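Local coordinates for MSHA biogenesis protein MshE (Vibrio cholerae, PDB 5HTL) that binds the second messenger cyclic di-GMP through its N-terminal MshEN region and probably takes part in building the MSHA pilus, at residues P80-E84 and V85-R89; I95-G99 and D100-I104. All blocks are in the same frame, centred on the assembly; numbering follows the deposited sequence.

Both contacts are local and lie in series along the chain, within the same MshEN range. Contact 1 is the start of helix 84-90, with Pro-83 as N-cap; contact 2 is the turn and the adjoining strand residues of the hairpin 92-98/101-106. Contact 1 buries Leu-82 and Ala-87 together; contact 2 buries Leu-102 on the Arg-97 side and Ile-95 against Arg-103. The first relies on carbonyl-to-amide bonds of a helical turn plus a salt bridge, the second on cross-strand backbone bonds. They touch where Leu-81 CD1 packs against Arg-97 and Leu-102. Arg-103 of contact 2 comes about 8 Å from bound cyclic di-GMP, and contact 2 alone is touched by the second subunit.

Contact 1 (P80-E84 and V85-R89)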
loop_
_atom_site.group_PDB
_atom_site.type_symbol
_atom_site.label_atom_id
_atom_site.label_comp_id
_atom_site.label_asym_id
_atom_site.label_seq_id
_atom_site.Cartn_x
_atom_site.Cartn_y
_atom_site.Cartn_z
ATOM N N PRO A 80 -19.948 -7.473 -5.302
ATOM C CA PRO A 80 -20.123 -8.719 -6.064
ATOM C C PRO A 80 -19.042 -9.083 -7.083
ATOM O O PRO A 80 -19.093 -10.209 -7.587
ATOM C CB PRO A 80 -21.453 -8.497 -6.803
ATOM C CG PRO A 80 -21.731 -7.047 -6.718
ATOM C CD PRO A 80 -21.140 -6.612 -5.426
ATOM N N LEU A 81 -18.130 -8.178 -7.409
ATOM C CA LEU A 81 -17.060 -8.472 -8.355
ATOM C C LEU A 81 -16.211 -9.664 -7.904
ATOM O O LEU A 81 -15.638 -10.386 -8.724
ATOM C CB LEU A 81 -16.199 -7.232 -8.585
ATOM C CG LEU A 81 -17.021 -6.069 -9.146
ATOM C CD1 LEU A 81 -16.216 -4.785 -9.248
ATOM C CD2 LEU A 81 -17.637 -6.423 -10.499
ATOM N N LEU A 82 -16.132 -9.858 -6.592
ATOM C CA LEU A 82 -15.519 -11.057 -6.040
ATOM C C LEU A 82 -16.641 -11.942 -5.516
ATOM O O LEU A 82 -17.390 -11.537 -4.630
ATOM C CB LEU A 82 -14.580 -10.669 -4.900
ATOM C CG LEU A 82 -13.751 -11.758 -4.224
ATOM C CD1 LEU A 82 -12.807 -12.375 -5.224
ATOM C CD2 LEU A 82 -12.972 -11.169 -3.059
ATOM N N PRO A 83 -16.794 -13.153 -6.078
ATOM C CA PRO A 83 -17.878 -14.008 -5.589
ATOM C C PRO A 83 -17.720 -14.319 -4.101
ATOM O O PRO A 83 -16.585 -14.397 -3.607
ATOM C CB PRO A 83 -17.725 -15.282 -6.427
ATOM C CG PRO A 83 -17.004 -14.832 -7.667
ATOM C CD PRO A 83 -16.063 -13.763 -7.199
ATOM N N GLU A 84 -18.847 -14.496 -3.416
ATOM C CA GLU A 84 -18.857 -14.700 -1.977
ATOM C C GLU A 84 -17.948 -15.836 -1.520
ATOM O O GLU A 84 -17.255 -15.705 -0.513
ATOM C CB GLU A 84 -20.278 -14.940 -1.472
ATOM C CG GLU A 84 -20.361 -15.006 0.047
ATOM C CD GLU A 84 -21.758 -15.276 0.546
ATOM O OE1 GLU A 84 -22.708 -15.200 -0.268
ATOM O OE2 GLU A 84 -21.905 -15.579 1.749
ATOM N N VAL A 85 -17.945 -16.958 -2.237
ATOM C CA VAL A 85 -17.116 -18.074 -1.797
ATOM C C VAL A 85 -15.631 -17.714 -1.778
ATOM O O VAL A 85 -14.887 -18.151 -0.898
ATOM C CB VAL A 85 -17.351 -19.363 -2.631
ATOM C CG1 VAL A 85 -18.754 -19.910 -2.406
ATOM C CG2 VAL A 85 -17.100 -19.116 -4.105
ATOM N N HIS A 86 -15.204 -16.891 -2.726
ATOM C CA HIS A 86 -13.808 -16.471 -2.769
ATOM C C HIS A 86 -13.494 -15.383 -1.754
ATOM O O HIS A 86 -12.443 -15.403 -1.120
ATOM C CB HIS A 86 -13.431 -16.052 -4.182
ATOM C CG HIS A 86 -13.524 -17.181 -5.159
ATOM N ND1 HIS A 86 -12.710 -18.284 -5.080
ATOM C CD2 HIS A 86 -14.372 -17.397 -6.192
ATOM C CE1 HIS A 86 -13.036 -19.132 -6.046
ATOM N NE2 HIS A 86 -14.037 -18.619 -6.732
ATOM N N ALA A 87 -14.412 -14.433 -1.596
ATOM C CA ALA A 87 -14.266 -13.399 -0.579
ATOM C C ALA A 87 -14.090 -14.026 0.805
ATOM O O ALA A 87 -13.184 -13.668 1.550
ATOM C CB ALA A 87 -15.479 -12.468 -0.610
ATOM N N ARG A 88 -14.934 -14.989 1.140
ATOM C CA ARG A 88 -14.844 -15.668 2.427
ATOM C C ARG A 88 -13.562 -16.486 2.567
ATOM O O ARG A 88 -12.907 -16.412 3.602
ATOM C CB ARG A 88 -16.091 -16.520 2.681
ATOM C CG ARG A 88 -17.346 -15.660 2.885
ATOM C CD ARG A 88 -18.569 -16.531 3.200
ATOM N NE ARG A 88 -19.785 -15.749 3.434
ATOM C CZ ARG A 88 -20.131 -15.208 4.603
ATOM N NH1 ARG A 88 -19.341 -15.314 5.667
ATOM N NH2 ARG A 88 -21.265 -14.532 4.711
ATOM N N ARG A 89 -13.179 -17.224 1.529
ATOM C CA ARG A 89 -11.945 -18.023 1.580
ATOM C C ARG A 89 -10.716 -17.162 1.818
ATOM O O ARG A 89 -9.840 -17.515 2.617
ATOM C CB ARG A 89 -11.736 -18.822 0.287
ATOM C CG ARG A 89 -10.434 -19.653 0.284
ATOM C CD ARG A 89 -9.337 -18.946 -0.502
ATOM N NE ARG A 89 -7.980 -19.481 -0.343
ATOM C CZ ARG A 89 -7.084 -19.036 0.537
ATOM N NH1 ARG A 89 -7.390 -18.056 1.377
ATOM N NH2 ARG A 89 -5.873 -19.576 0.583
#
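The carbonyl of Pro-83 opens the first turn of helix 84-90, with Pro-83 itself as the N-cap residue. Its O takes a nearly straight bond from Ala-87 N at 3.0 Å and a weak, bent one from His-86 N. One residue on, Arg-88 N donates to Glu-84 O at 2.9 Å, and the chain is in regular helical register. Before the cap, Leu-82 still has an extended backbone. With CG anti to the backbone N (chi1 -176°), Leu-82 lays CD2 against Ala-87, 3.7 Å from CB, while CD1 comes 3.9 Å from His-86 CB. Leu-82 and Ala-87 are buried: Val-94 of strand 92-98 and Leu-122 close round Leu-82, and Phe-141 of helix 134-144 and Tyr-145 round Ala-87. The pyrrolidine of Pro-83 meets the imidazole of His-86 at its edge, CG lying 4.0 Å from CD2 and close to the ring plane; Gln-121 touches both residues. Glu-84 and Arg-88 run side by side and point the same way, an i to i+4 salt bridge. Glu-84 is extended beyond CG and Arg-88 from CG to NE, and the carboxylate and guanidinium planes are 45° apart. Asp-142 OD1 holds NH2 of Arg-88 in a second salt bridge, so the guanidinium is shared between two acids and its rotation is probably restricted. Glu-84 OE2 accepts Arg-88 NE through its anti lone pair at 2.7 Å, nearly in the guanidinium plane, and, weakly, Arg-88 NH2 at 3.2 Å.

Contact 2 (I95-G99 and D100-I104); sequences IGRSG and DTLRI
Asp-100 and Gly-99 form the middle of a type II' turn that closes the beta hairpin of strands 92-98 and 101-106, whose short segments here run antiparallel at 170°. Gly-99 takes the first central position with positive phi, and the side chain of Asp-100 folds back over the peptide, OD1 lying 3.3 Å from Gly-99 C. Thr-101 then pairs with Ser-98 through two backbone bonds: Thr-101 N donates to Ser-98 O, and Thr-101 O accepts Ser-98 N. Leu-102 faces Arg-97 in the non-hydrogen-bonded pair that follows. Its CD2 presses on Arg-97 CG at 3.3 Å, a tight approach, while Leu-122 and Tyr-125 flank the leucine in the interior. Arg-103 comes opposite a classic beta bulge: its O accepts Ile-95 N at 2.9 Å and, weakly, Gly-96 N, whereas its own N donates to Gly-96 O. Ile-95 holds CG1 between its backbone N and carbonyl carbon (chi1 64°), which brings that branch to 3.7 Å from Arg-103 CG. Thr-35 of the second subunit packs on both side chains. Beyond CG the arginine bends at chi3; the side chain of Arg-103 is about 8 Å from bound cyclic di-GMP, and Glu-128 of strand 126-131 forms a salt bridge with NH2. In the guanidinium plane, NH1 of Arg-103 donates to a water at 3.3 Å, which in turn donates to Ile-95 O at 3.0 Å.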
loop_
_atom_site.group_PDB
_atom_site.type_symbol
_atom_site.label_atom_id
_atom_site.label_comp_id
_atom_site.label_asym_id
_atom_site.label_seq_id
_atom_site.Cartn_x
_atom_site.Cartn_y
_atom_site.Cartn_z
ATOM N N ILE A 95 -14.420 -3.132 -1.690
ATOM C CA ILE A 95 -15.217 -2.031 -1.144
ATOM C C ILE A 95 -15.256 -0.807 -2.046
ATOM O O ILE A 95 -16.001 0.134 -1.789
ATOM C CB ILE A 95 -14.747 -1.612 0.277
ATOM C CG1 ILE A 95 -13.320 -1.062 0.248
ATOM C CG2 ILE A 95 -14.870 -2.789 1.252
ATOM C CD1 ILE A 95 -12.853 -0.442 1.588
ATOM N N GLY A 96 -14.460 -0.823 -3.103
ATOM C CA GLY A 96 -14.472 0.278 -4.046
ATOM C C GLY A 96 -14.058 -0.182 -5.421
ATOM O O GLY A 96 -13.221 -1.079 -5.552
ATOM N N ARG A 97 -14.658 0.419 -6.445
ATOM C CA ARG A 97 -14.189 0.233 -7.806
ATOM C C ARG A 97 -14.196 1.563 -8.536
ATOM O O ARG A 97 -15.170 2.306 -8.468
ATOM C CB ARG A 97 -15.064 -0.755 -8.569
ATOM C CG ARG A 97 -14.425 -1.196 -9.876
ATOM C CD ARG A 97 -15.329 -1.025 -11.064
ATOM N NE ARG A 97 -16.696 -1.449 -10.787
ATOM C CZ ARG A 97 -17.613 -1.650 -11.725
ATOM N NH1 ARG A 97 -17.300 -1.481 -13.002
ATOM N NH2 ARG A 97 -18.836 -2.032 -11.387
ATOM N N SER A 98 -13.110 1.855 -9.236
ATOM C CA SER A 98 -13.041 3.058 -10.050
ATOM C C SER A 98 -12.119 2.778 -11.221
ATOM O O SER A 98 -10.930 2.548 -11.023
ATOM C CB SER A 98 -12.484 4.207 -9.217
ATOM O OG SER A 98 -12.705 5.449 -9.862
ATOM N N GLY A 99 -12.650 2.807 -12.442
ATOM C CA GLY A 99 -11.863 2.392 -13.589
ATOM C C GLY A 99 -11.443 0.949 -13.381
ATOM O O GLY A 99 -12.268 0.123 -12.985
ATOM N N ASP A 100 -10.169 0.644 -13.618
ATOM C CA ASP A 100 -9.687 -0.720 -13.407
ATOM C C ASP A 100 -9.017 -0.884 -12.049
ATOM O O ASP A 100 -8.153 -1.747 -11.895
ATOM C CB ASP A 100 -8.674 -1.142 -14.477
ATOM C CG ASP A 100 -8.902 -0.471 -15.812
ATOM O OD1 ASP A 100 -10.067 -0.171 -16.151
ATOM O OD2 ASP A 100 -7.902 -0.254 -16.530
ATOM N N THR A 101 -9.384 -0.054 -11.076
ATOM C CA THR A 101 -8.786 -0.150 -9.745
ATOM C C THR A 101 -9.829 -0.549 -8.717
ATOM O O THR A 101 -10.930 0.004 -8.696
ATOM C CB THR A 101 -8.123 1.174 -9.310
ATOM O OG1 THR A 101 -7.102 1.533 -10.248
ATOM C CG2 THR A 101 -7.489 1.028 -7.937
ATOM N N LEU A 102 -9.491 -1.539 -7.892
ATOM C CA LEU A 102 -10.356 -1.976 -6.806
ATOM C C LEU A 102 -9.684 -1.629 -5.489
ATOM O O LEU A 102 -8.475 -1.790 -5.338
ATOM C CB LEU A 102 -10.564 -3.490 -6.846
ATOM C CG LEU A 102 -11.147 -4.091 -8.122
ATOM C CD1 LEU A 102 -11.307 -5.603 -7.975
ATOM C CD2 LEU A 102 -12.482 -3.474 -8.394
ATOM N N ARG A 103 -10.479 -1.160 -4.538
ATOM C CA ARG A 103 -10.017 -1.062 -3.173
ATOM C C ARG A 103 -10.502 -2.317 -2.467
ATOM O O ARG A 103 -11.686 -2.619 -2.480
ATOM C CB ARG A 103 -10.577 0.186 -2.499
ATOM C CG ARG A 103 -10.161 0.333 -1.033
ATOM C CD ARG A 103 -10.443 1.725 -0.486
ATOM N NE ARG A 103 -9.599 2.698 -1.161
ATOM C CZ ARG A 103 -10.036 3.556 -2.078
ATOM N NH1 ARG A 103 -11.325 3.600 -2.388
ATOM N NH2 ARG A 103 -9.182 4.389 -2.657
ATOM N N ILE A 104 -9.571 -3.011 -1.824
ATOM C CA ILE A 104 -9.881 -4.294 -1.207
ATOM C C ILE A 104 -9.456 -4.297 0.255
ATOM O O ILE A 104 -8.286 -4.079 0.577
ATOM C CB ILE A 104 -9.178 -5.455 -1.948
ATOM C CG1 ILE A 104 -9.605 -5.480 -3.425
ATOM C CG2 ILE A 104 -9.481 -6.797 -1.271
ATOM C CD1 ILE A 104 -9.062 -6.659 -4.212
HETATM O O HOH W 1 -14.340 2.591 -1.703
#